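Local structure of cell division control protein 45 cdc45 putative (Entamoeba histolytica, 6CC2) at residues 86-90 / 171-175; 58-62 / 514-518; 102-106 / 121-125. The protein probably acts in DNA replication as the Cdc45 subunit that, in its relatives, joins the MCM ring and GINS to form the replicative helicase. Residues are numbered along the deposited sequence.

Contact 1. Residues 86-90 / 171-175; sequences AGSID and VDSDG
I89 lays its CG2 methyl across the backbone of the facing loop, 3.5 Å from the carbonyl O of D172 and 4.0 Å from both V171 CG1 and S173 CB. Here a type I beta turn, A86 to I89, meets a loop that contains an ST turn. A86 enters with a positive phi of 83°, G87 (-64/-32) and S88 (-104/9) form the turn's corner, and I89 (-113/166) leads out extended; the I89 N to A86 O bond that closes the turn is weak, at 3.4 Å. The segments cross, antiparallel in sense only where they meet, with CA atoms 5.1 Å apart for S88 and D174 and 4.7 Å for I89 and S173. One direct hydrogen bond joins them: D174 N donates to S88 O at 2.8 Å and 171°, and S173 CA offers a CH contact to the same S88 O at 3.4 Å. S88 takes the m rotamer, its CB 3.2 Å from S173 OG, while its own OG binds P111 O. A water extends the pairing, lying 2.9 Å from D90 N and 2.7 Å from D172 O. I89 itself is p,t, and its flank is covered by Y61. The turn follows the C-terminal end of strand 77-83 of the parallel sheet and leads into helix 91-95, N-capped by D90; against it lies the chain that resumes after the unmodelled residues 131-170, its first residue, V171, poorly ordered. S173, chi1 t, completes its ST turn by accepting from G175 N at OG, 2.8 Å away.

Contact 2. Residues 58-62 / 514-518; sequences VNNYE and QKSFD
This is an interdomain contact: F517 (chi1 m, chi2 -75°), beside the edge of the C-terminal mixed sheet, packs against the N-terminus of helix 61-71 in the N-terminal domain. One face of its ring takes a CH-pi contact from N60 CA, 3.8 Å from the centroid; V58 O lies near its plane, 3.5 Å from F517 CE2; and its edge meets the face of Y61 in a T-shaped stack, centroids 4.8 Å apart and planes at 82°. N60 (-165/174, chi1 p) is the helix N-cap: its OD1 takes T63 N, while its ND2 donates to K515 O at 2.9 Å. N60 and S516 are closest by CA, 4.9 Å, and S516 CA points a CH at N59 O, 3.1 Å away. K515 stretches its aliphatic chain to E62, CD to OE2 3.3 Å, though NZ stays 4.3 Å from OE2, beyond a salt bridge. S516 OG accepts from D518 N at 3.1 Å, an ST turn before strand 519-525, and also hydrogen-bonds to S519 OG. Y61 OH hydrogen-bonds to A86 N in the loop after strand 77-83; V58, just past strand 53-57, pairs by backbone with V29 at the end of strand 24-29.

Contact 3. Residues 102-106 / 121-125; sequences FVYII and NIGLI
Strands 102-106 and 122-125 are parallel neighbours in the six-stranded N-terminal sheet, joined through helix 114-118 in a beta-alpha-beta crossover. Their axes approach to 4.6 Å and cross at -26°. Y104 pairs with G123 (CA to CA 4.5 Å) and I105 with L124 (4.9 Å). The ladder hinges on I105: its N donates to G123 O at 2.7 Å, its O accepts from I125 N at 2.8 Å, and one step earlier G123 N reaches V103 O at 2.9 Å. Shape follows from G123. The Y104 ring (m, chi2 -71°) turns its edge to this residue, with G123 O near the ring plane; Y104 CD1 fills the place of a side chain, 2.6 Å from where a G123 CB would stand. Next to that filled hollow, I125 (m,t) wedges its CD1 between Y104 CB and I106 CG1, 3.8 Å from each, and helix 8-20 covers this side through L11. On the reverse face I105 (m,t) is the bump: its CD1 fits against I122 CG2 at 3.7 Å, and its CB lies 4.0 Å from L124 CD2. Water finishes the backbone, one molecule bridging V103 N and N121 O (2.9 and 3.0 Å), another I105 O and I125 O (2.9 Å each). With both faces aliphatic or aromatic and the polar atoms between strands largely met by ladder and waters, this is a buried sheet interior without charged groups across the pair.

Overall arrangement
From the N terminus the chain first reaches 58-62, then 86-90, then 102-106. Contact 3 closes soonest, at 121-125, over 14 intervening residues; contact 1 closes at 171-175, around it; contact 2 closes last, at 514-518, and encloses both. The three loops are thus nested, none crossing. Contact 3 pairs two neighbouring strands of the parallel sheet, contact 1 ties a later excursion to the loop after strand 77-83, and contact 2 brings the C-terminal mixed sheet back to the N-terminal domain. Y61 links contact 2 to contact 1, touching A86, I89 and V171; I105 packs on A86 and G87, and L124 on G87. Contacts 2 and 3 do not touch.

Contact 1. Residues 86-90 / 171-175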
ATOM      1  N   ALA A  86      -3.453 -11.276 -10.364  1.00 20.45           N
ATOM      2  CA  ALA A  86      -3.851 -12.285 -11.332  1.00 22.00           C
ATOM      3  C   ALA A  86      -5.141 -11.975 -12.074  1.00 21.09           C
ATOM      4  O   ALA A  86      -5.362 -12.501 -13.168  1.00 20.23           O
ATOM      5  CB  ALA A  86      -4.006 -13.657 -10.669  1.00 24.46           C
ATOM      6  N   GLY A  87      -6.007 -11.127 -11.516  1.00 20.64           N
ATOM      7  CA  GLY A  87      -7.289 -10.881 -12.163  1.00 22.73           C
ATOM      8  C   GLY A  87      -7.176 -10.228 -13.530  1.00 23.12           C
ATOM      9  O   GLY A  87      -8.021 -10.449 -14.395  1.00 21.43           O
ATOM     10  N   SER A  88      -6.156  -9.396 -13.739  1.00 23.37           N
ATOM     11  CA  SER A  88      -6.041  -8.629 -14.972  1.00 27.71           C
ATOM     12  C   SER A  88      -4.993  -9.183 -15.935  1.00 26.68           C
ATOM     13  O   SER A  88      -4.721  -8.553 -16.964  1.00 27.13           O
ATOM     14  CB  SER A  88      -5.750  -7.163 -14.650  1.00 31.54           C
ATOM     15  OG  SER A  88      -6.878  -6.613 -13.962  1.00 32.00           O
ATOM     16  N   ILE A  89      -4.441 -10.362 -15.670  1.00 23.41           N
ATOM     17  CA  ILE A  89      -3.545 -11.008 -16.614  1.00 24.21           C
ATOM     18  C   ILE A  89      -4.211 -12.275 -17.149  1.00 26.14           C
ATOM     19  O   ILE A  89      -5.186 -12.773 -16.593  1.00 25.85           O
ATOM     20  CB  ILE A  89      -2.184 -11.322 -15.998  1.00 27.71           C
ATOM     21  CG1 ILE A  89      -2.326 -12.347 -14.880  1.00 32.16           C
ATOM     22  CG2 ILE A  89      -1.533 -10.053 -15.478  1.00 30.99           C
ATOM     23  CD1 ILE A  89      -0.997 -12.963 -14.455  1.00 40.87           C
ATOM     24  N   ASP A  90      -3.648 -12.808 -18.230  1.00 26.73           N
ATOM     25  CA  ASP A  90      -4.155 -14.030 -18.859  1.00 26.94           C
ATOM     26  C   ASP A  90      -3.652 -15.213 -18.038  1.00 26.54           C
ATOM     27  O   ASP A  90      -2.585 -15.765 -18.296  1.00 29.22           O
ATOM     28  CB  ASP A  90      -3.703 -14.097 -20.312  1.00 29.25           C
ATOM     29  CG  ASP A  90      -4.354 -15.236 -21.079  1.00 34.69           C
ATOM     30  OD1 ASP A  90      -4.964 -16.116 -20.439  1.00 34.79           O
ATOM     31  OD2 ASP A  90      -4.253 -15.241 -22.328  1.00 37.28           O
ATOM     32  N   VAL A 171       4.758  -9.609 -18.476  1.00 76.55           N
ATOM     33  CA  VAL A 171       3.424 -10.049 -18.086  1.00 72.33           C
ATOM     34  C   VAL A 171       2.443  -8.886 -18.243  1.00 68.99           C
ATOM     35  O   VAL A 171       2.245  -8.104 -17.316  1.00 66.94           O
ATOM     36  CB  VAL A 171       3.407 -10.588 -16.648  1.00 64.08           C
ATOM     37  CG1 VAL A 171       2.121 -11.354 -16.388  1.00 53.21           C
ATOM     38  CG2 VAL A 171       4.619 -11.467 -16.390  1.00 70.79           C
ATOM     39  N   ASP A 172       1.826  -8.787 -19.418  1.00 62.47           N
ATOM     40  CA  ASP A 172       0.920  -7.685 -19.699  1.00 55.61           C
ATOM     41  C   ASP A 172      -0.357  -7.808 -18.877  1.00 44.61           C
ATOM     42  O   ASP A 172      -0.935  -8.890 -18.745  1.00 39.04           O
ATOM     43  CB  ASP A 172       0.577  -7.642 -21.187  1.00 60.47           C
ATOM     44  CG  ASP A 172       1.728  -7.149 -22.036  1.00 65.75           C
ATOM     45  OD1 ASP A 172       2.530  -6.335 -21.531  1.00 64.57           O
ATOM     46  OD2 ASP A 172       1.828  -7.570 -23.209  1.00 69.99           O
ATOM     47  N   SER A 173      -0.804  -6.682 -18.333  1.00 36.78           N
ATOM     48  CA  SER A 173      -2.035  -6.618 -17.561  1.00 35.72           C
ATOM     49  C   SER A 173      -3.025  -5.673 -18.233  1.00 38.18           C
ATOM     50  O   SER A 173      -2.631  -4.660 -18.824  1.00 38.62           O
ATOM     51  CB  SER A 173      -1.776  -6.141 -16.135  1.00 39.66           C
ATOM     52  OG  SER A 173      -2.989  -5.756 -15.518  1.00 38.42           O
ATOM     53  N   ASP A 174      -4.310  -6.018 -18.153  1.00 36.69           N
ATOM     54  CA  ASP A 174      -5.366  -5.140 -18.624  1.00 35.89           C
ATOM     55  C   ASP A 174      -5.753  -4.091 -17.595  1.00 34.18           C
ATOM     56  O   ASP A 174      -6.670  -3.305 -17.852  1.00 36.41           O
ATOM     57  CB  ASP A 174      -6.604  -5.961 -19.003  1.00 40.28           C
ATOM     58  CG  ASP A 174      -6.378  -6.814 -20.239  1.00 48.29           C
ATOM     59  OD1 ASP A 174      -5.581  -6.406 -21.111  1.00 48.17           O
ATOM     60  OD2 ASP A 174      -7.000  -7.892 -20.340  1.00 48.93           O
ATOM     61  N   GLY A 175      -5.073  -4.051 -16.452  1.00 31.77           N
ATOM     62  CA  GLY A 175      -5.509  -3.181 -15.373  1.00 31.18           C
ATOM     63  C   GLY A 175      -5.430  -1.712 -15.756  1.00 27.91           C
ATOM     64  O   GLY A 175      -4.460  -1.256 -16.367  1.00 29.29           O
TER
HETATM   65  O   HOH W   1      -1.497 -11.370 -19.556  1.00 32.43           O

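Contact 2. Residues 58-62 / 514-518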
ATOM      1  N   VAL A  58       3.712 -13.759  -2.581  1.00 18.68           N
ATOM      2  CA  VAL A  58       4.309 -13.627  -3.913  1.00 20.28           C
ATOM      3  C   VAL A  58       4.605 -12.165  -4.188  1.00 21.34           C
ATOM      4  O   VAL A  58       3.771 -11.294  -3.919  1.00 20.82           O
ATOM      5  CB  VAL A  58       3.400 -14.200  -5.022  1.00 24.26           C
ATOM      6  CG1 VAL A  58       3.313 -15.718  -4.881  1.00 26.96           C
ATOM      7  CG2 VAL A  58       2.002 -13.545  -4.990  1.00 25.84           C
ATOM      8  N   ASN A  59       5.785 -11.922  -4.764  0.51 23.19           N
ATOM      9  CA  ASN A  59       6.257 -10.584  -5.089  0.51 24.80           C
ATOM     10  C   ASN A  59       6.149 -10.244  -6.574  0.51 23.69           C
ATOM     11  O   ASN A  59       6.295  -9.070  -6.926  0.51 23.19           O
ATOM     12  CB  ASN A  59       7.721 -10.428  -4.632  0.51 28.70           C
ATOM     13  CG  ASN A  59       8.650 -11.510  -5.197  0.51 29.21           C
ATOM     14  OD1 ASN A  59       8.288 -12.693  -5.307  0.51 26.29           O
ATOM     15  ND2 ASN A  59       9.877 -11.111  -5.531  0.51 35.31           N
ATOM     16  N   ASN A  60       5.917 -11.234  -7.437  1.00 21.63           N
ATOM     17  CA  ASN A  60       5.774 -11.021  -8.875  1.00 18.73           C
ATOM     18  C   ASN A  60       5.147 -12.274  -9.470  1.00 19.87           C
ATOM     19  O   ASN A  60       4.963 -13.286  -8.783  1.00 21.40           O
ATOM     20  CB  ASN A  60       7.118 -10.678  -9.518  1.00 19.87           C
ATOM     21  CG  ASN A  60       8.165 -11.739  -9.269  1.00 25.97           C
ATOM     22  OD1 ASN A  60       7.971 -12.927  -9.610  1.00 28.97           O
ATOM     23  ND2 ASN A  60       9.308 -11.330  -8.693  1.00 28.43           N
ATOM     24  N   TYR A  61       4.831 -12.213 -10.769  1.00 21.70           N
ATOM     25  CA  TYR A  61       4.150 -13.343 -11.386  1.00 24.85           C
ATOM     26  C   TYR A  61       5.079 -14.506 -11.687  1.00 27.04           C
ATOM     27  O   TYR A  61       4.606 -15.652 -11.825  1.00 28.94           O
ATOM     28  CB  TYR A  61       3.423 -12.908 -12.656  1.00 24.51           C
ATOM     29  CG  TYR A  61       2.189 -12.105 -12.370  1.00 23.69           C
ATOM     30  CD1 TYR A  61       1.136 -12.651 -11.659  1.00 23.69           C
ATOM     31  CD2 TYR A  61       2.065 -10.803 -12.807  1.00 23.73           C
ATOM     32  CE1 TYR A  61       0.002 -11.928 -11.381  1.00 24.57           C
ATOM     33  CE2 TYR A  61       0.929 -10.058 -12.545  1.00 22.07           C
ATOM     34  CZ  TYR A  61      -0.114 -10.633 -11.832  1.00 23.77           C
ATOM     35  OH  TYR A  61      -1.236  -9.908 -11.529  1.00 25.52           O
ATOM     36  N   GLU A  62       6.385 -14.257 -11.795  1.00 28.43           N
ATOM     37  CA  GLU A  62       7.326 -15.351 -11.966  1.00 32.40           C
ATOM     38  C   GLU A  62       7.311 -16.262 -10.748  1.00 28.62           C
ATOM     39  O   GLU A  62       7.320 -17.495 -10.879  1.00 27.23           O
ATOM     40  CB  GLU A  62       8.734 -14.806 -12.209  1.00 45.00           C
ATOM     41  CG  GLU A  62       8.846 -13.839 -13.369  1.00 68.91           C
ATOM     42  CD  GLU A  62      10.281 -13.404 -13.617  1.00 92.08           C
ATOM     43  OE1 GLU A  62      11.204 -14.192 -13.315  1.00 99.34           O
ATOM     44  OE2 GLU A  62      10.483 -12.273 -14.108  1.00 99.78           O
ATOM     45  N   GLN A 514      15.921  -7.607  -9.531  1.00 29.58           N
ATOM     46  CA  GLN A 514      14.701  -7.811  -8.771  1.00 30.98           C
ATOM     47  C   GLN A 514      13.541  -7.213  -9.562  1.00 27.36           C
ATOM     48  O   GLN A 514      13.701  -6.235 -10.285  1.00 25.87           O
ATOM     49  CB  GLN A 514      14.744  -7.138  -7.391  1.00 40.79           C
ATOM     50  CG  GLN A 514      15.980  -7.409  -6.565  1.00 53.26           C
ATOM     51  CD  GLN A 514      15.984  -6.612  -5.271  1.00 51.68           C
ATOM     52  OE1 GLN A 514      14.983  -5.983  -4.912  1.00 43.91           O
ATOM     53  NE2 GLN A 514      17.107  -6.635  -4.564  1.00 56.58           N
ATOM     54  N   LYS A 515      12.369  -7.807  -9.410  1.00 26.80           N
ATOM     55  CA  LYS A 515      11.176  -7.176  -9.943  1.00 26.63           C
ATOM     56  C   LYS A 515      10.024  -7.479  -9.004  1.00 24.83           C
ATOM     57  O   LYS A 515       9.964  -8.541  -8.381  1.00 27.71           O
ATOM     58  CB  LYS A 515      10.862  -7.648 -11.368  1.00 32.88           C
ATOM     59  CG  LYS A 515      10.291  -9.033 -11.500  1.00 45.67           C
ATOM     60  CD  LYS A 515       9.833  -9.307 -12.939  1.00 59.31           C
ATOM     61  CE  LYS A 515       8.648  -8.426 -13.335  1.00 69.02           C
ATOM     62  NZ  LYS A 515       8.140  -8.733 -14.703  1.00 77.89           N
ATOM     63  N   SER A 516       9.138  -6.516  -8.887  1.00 24.27           N
ATOM     64  CA  SER A 516       7.902  -6.680  -8.148  1.00 26.47           C
ATOM     65  C   SER A 516       6.748  -6.473  -9.122  1.00 29.72           C
ATOM     66  O   SER A 516       6.941  -6.389 -10.335  1.00 36.50           O
ATOM     67  CB  SER A 516       7.843  -5.701  -6.980  1.00 27.95           C
ATOM     68  OG  SER A 516       7.567  -4.412  -7.465  1.00 29.92           O
ATOM     69  N   PHE A 517       5.549  -6.334  -8.588  1.00 24.68           N
ATOM     70  CA  PHE A 517       4.404  -6.024  -9.446  1.00 23.68           C
ATOM     71  C   PHE A 517       4.431  -4.567  -9.945  1.00 26.46           C
ATOM     72  O   PHE A 517       3.715  -4.255 -10.898  1.00 31.03           O
ATOM     73  CB  PHE A 517       3.104  -6.291  -8.699  1.00 24.90           C
ATOM     74  CG  PHE A 517       2.870  -7.733  -8.405  1.00 25.50           C
ATOM     75  CD1 PHE A 517       2.462  -8.621  -9.410  1.00 26.47           C
ATOM     76  CD2 PHE A 517       3.044  -8.245  -7.122  1.00 27.45           C
ATOM     77  CE1 PHE A 517       2.249  -9.934  -9.149  1.00 28.05           C
ATOM     78  CE2 PHE A 517       2.825  -9.585  -6.858  1.00 27.23           C
ATOM     79  CZ  PHE A 517       2.428 -10.438  -7.865  1.00 29.38           C
ATOM     80  N   ASP A 518       5.203  -3.666  -9.307  1.00 21.29           N
ATOM     81  CA  ASP A 518       5.236  -2.278  -9.762  1.00 23.68           C
ATOM     82  C   ASP A 518       6.635  -1.656  -9.809  1.00 21.68           C
ATOM     83  O   ASP A 518       6.751  -0.415  -9.889  1.00 20.25           O
ATOM     84  CB  ASP A 518       4.344  -1.392  -8.859  1.00 29.93           C
ATOM     85  CG  ASP A 518       4.725  -1.486  -7.390  1.00 34.36           C
ATOM     86  OD1 ASP A 518       5.856  -1.920  -7.082  1.00 33.09           O
ATOM     87  OD2 ASP A 518       3.891  -1.143  -6.536  1.00 37.77           O
TER

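Contact 3. Residues 102-106 / 121-125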
ATOM      1  N   PHE A 102      -9.254 -25.990  -8.168  1.00 29.54           N
ATOM      2  CA  PHE A 102     -10.197 -24.877  -8.068  1.00 28.75           C
ATOM      3  C   PHE A 102      -9.407 -23.587  -7.902  1.00 30.00           C
ATOM      4  O   PHE A 102      -8.633 -23.445  -6.949  1.00 30.36           O
ATOM      5  CB  PHE A 102     -11.173 -25.115  -6.912  1.00 28.53           C
ATOM      6  CG  PHE A 102     -12.139 -26.232  -7.177  1.00 31.20           C
ATOM      7  CD1 PHE A 102     -11.756 -27.551  -7.003  1.00 34.97           C
ATOM      8  CD2 PHE A 102     -13.424 -25.961  -7.619  1.00 31.23           C
ATOM      9  CE1 PHE A 102     -12.647 -28.596  -7.273  1.00 38.72           C
ATOM     10  CE2 PHE A 102     -14.311 -26.983  -7.886  1.00 35.58           C
ATOM     11  CZ  PHE A 102     -13.928 -28.306  -7.714  1.00 39.35           C
ATOM     12  N   VAL A 103      -9.580 -22.665  -8.847  1.00 27.45           N
ATOM     13  CA  VAL A 103      -8.816 -21.431  -8.913  1.00 27.37           C
ATOM     14  C   VAL A 103      -9.771 -20.272  -8.683  1.00 26.25           C
ATOM     15  O   VAL A 103     -10.707 -20.068  -9.464  1.00 27.30           O
ATOM     16  CB  VAL A 103      -8.083 -21.281 -10.258  1.00 30.22           C
ATOM     17  CG1 VAL A 103      -7.403 -19.915 -10.332  1.00 29.89           C
ATOM     18  CG2 VAL A 103      -7.080 -22.416 -10.442  1.00 35.62           C
ATOM     19  N   TYR A 104      -9.526 -19.511  -7.614  1.00 22.56           N
ATOM     20  CA  TYR A 104     -10.321 -18.336  -7.291  1.00 21.56           C
ATOM     21  C   TYR A 104      -9.419 -17.122  -7.234  1.00 19.55           C
ATOM     22  O   TYR A 104      -8.260 -17.196  -6.799  1.00 21.78           O
ATOM     23  CB  TYR A 104     -11.072 -18.511  -5.962  1.00 23.27           C
ATOM     24  CG  TYR A 104     -12.083 -19.629  -6.023  1.00 22.66           C
ATOM     25  CD1 TYR A 104     -13.240 -19.487  -6.780  1.00 24.38           C
ATOM     26  CD2 TYR A 104     -11.885 -20.819  -5.346  1.00 25.76           C
ATOM     27  CE1 TYR A 104     -14.176 -20.518  -6.867  1.00 28.39           C
ATOM     28  CE2 TYR A 104     -12.812 -21.844  -5.422  1.00 27.16           C
ATOM     29  CZ  TYR A 104     -13.950 -21.690  -6.179  1.00 30.55           C
ATOM     30  OH  TYR A 104     -14.873 -22.708  -6.271  1.00 32.44           O
ATOM     31  N   ILE A 105      -9.961 -15.989  -7.659  1.00 19.96           N
ATOM     32  CA  ILE A 105      -9.222 -14.738  -7.695  1.00 20.48           C
ATOM     33  C   ILE A 105     -10.037 -13.660  -6.989  1.00 19.05           C
ATOM     34  O   ILE A 105     -11.204 -13.431  -7.324  1.00 19.55           O
ATOM     35  CB  ILE A 105      -8.897 -14.319  -9.142  1.00 20.88           C
ATOM     36  CG1 ILE A 105      -8.004 -15.374  -9.797  1.00 23.45           C
ATOM     37  CG2 ILE A 105      -8.233 -12.941  -9.152  1.00 18.64           C
ATOM     38  CD1 ILE A 105      -7.732 -15.105 -11.273  1.00 25.27           C
ATOM     39  N   ILE A 106      -9.415 -12.999  -6.011  1.00 18.28           N
ATOM     40  CA  ILE A 106      -9.991 -11.840  -5.341  1.00 19.85           C
ATOM     41  C   ILE A 106      -8.992 -10.702  -5.568  1.00 17.75           C
ATOM     42  O   ILE A 106      -7.965 -10.628  -4.897  1.00 20.44           O
ATOM     43  CB  ILE A 106     -10.228 -12.071  -3.855  1.00 20.32           C
ATOM     44  CG1 ILE A 106     -11.109 -13.283  -3.614  1.00 22.46           C
ATOM     45  CG2 ILE A 106     -10.904 -10.830  -3.220  1.00 22.09           C
ATOM     46  CD1 ILE A 106     -11.277 -13.643  -2.133  1.00 24.64           C
ATOM     47  N   ASN A 121     -13.269 -22.114 -15.641  1.00 32.11           N
ATOM     48  CA  ASN A 121     -12.441 -22.717 -14.603  1.00 37.53           C
ATOM     49  C   ASN A 121     -11.678 -21.687 -13.780  1.00 34.24           C
ATOM     50  O   ASN A 121     -10.850 -22.060 -12.952  1.00 36.09           O
ATOM     51  CB  ASN A 121     -11.455 -23.700 -15.235  1.00 59.99           C
ATOM     52  CG  ASN A 121     -11.139 -24.869 -14.326  1.00 87.38           C
ATOM     53  OD1 ASN A 121     -10.324 -24.759 -13.407  1.00 87.50           O
ATOM     54  ND2 ASN A 121     -11.783 -26.004 -14.580  1.00106.01           N
ATOM     55  N   ILE A 122     -11.933 -20.405 -13.994  1.00 29.49           N
ATOM     56  CA  ILE A 122     -11.309 -19.330 -13.240  1.00 26.32           C
ATOM     57  C   ILE A 122     -12.430 -18.565 -12.549  1.00 29.80           C
ATOM     58  O   ILE A 122     -13.327 -18.034 -13.214  1.00 39.00           O
ATOM     59  CB  ILE A 122     -10.469 -18.411 -14.138  1.00 27.42           C
ATOM     60  CG1 ILE A 122      -9.325 -19.202 -14.766  1.00 33.01           C
ATOM     61  CG2 ILE A 122      -9.907 -17.224 -13.323  1.00 28.78           C
ATOM     62  CD1 ILE A 122      -8.559 -18.459 -15.835  1.00 38.21           C
ATOM     63  N   GLY A 123     -12.399 -18.546 -11.220  1.00 27.07           N
ATOM     64  CA  GLY A 123     -13.442 -17.897 -10.452  1.00 25.04           C
ATOM     65  C   GLY A 123     -13.047 -16.506  -9.984  1.00 25.70           C
ATOM     66  O   GLY A 123     -12.333 -16.367  -8.984  1.00 25.32           O
ATOM     67  N   LEU A 124     -13.489 -15.482 -10.713  1.00 28.55           N
ATOM     68  CA  LEU A 124     -13.254 -14.092 -10.338  1.00 24.27           C
ATOM     69  C   LEU A 124     -14.316 -13.655  -9.335  1.00 25.63           C
ATOM     70  O   LEU A 124     -15.477 -13.457  -9.695  1.00 26.92           O
ATOM     71  CB  LEU A 124     -13.287 -13.202 -11.580  1.00 24.34           C
ATOM     72  CG  LEU A 124     -12.257 -13.437 -12.659  1.00 28.62           C
ATOM     73  CD1 LEU A 124     -12.712 -12.838 -13.980  1.00 26.22           C
ATOM     74  CD2 LEU A 124     -10.914 -12.834 -12.234  1.00 35.13           C
ATOM     75  N   ILE A 125     -13.931 -13.501  -8.089  1.00 21.49           N
ATOM     76  CA  ILE A 125     -14.887 -13.249  -7.014  1.00 23.73           C
ATOM     77  C   ILE A 125     -15.149 -11.757  -6.891  1.00 25.29           C
ATOM     78  O   ILE A 125     -14.214 -10.947  -6.783  1.00 26.05           O
ATOM     79  CB  ILE A 125     -14.398 -13.836  -5.680  1.00 23.19           C
ATOM     80  CG1 ILE A 125     -14.235 -15.341  -5.806  1.00 24.12           C
ATOM     81  CG2 ILE A 125     -15.375 -13.499  -4.560  1.00 23.57           C
ATOM     82  CD1 ILE A 125     -13.593 -15.980  -4.585  1.00 26.51           C
TER
HETATM   83  O   HOH W   2     -11.858 -23.407 -10.494  1.00 35.16           O
HETATM   84  O   HOH W   3     -11.644 -10.757  -8.212  1.00 25.30           O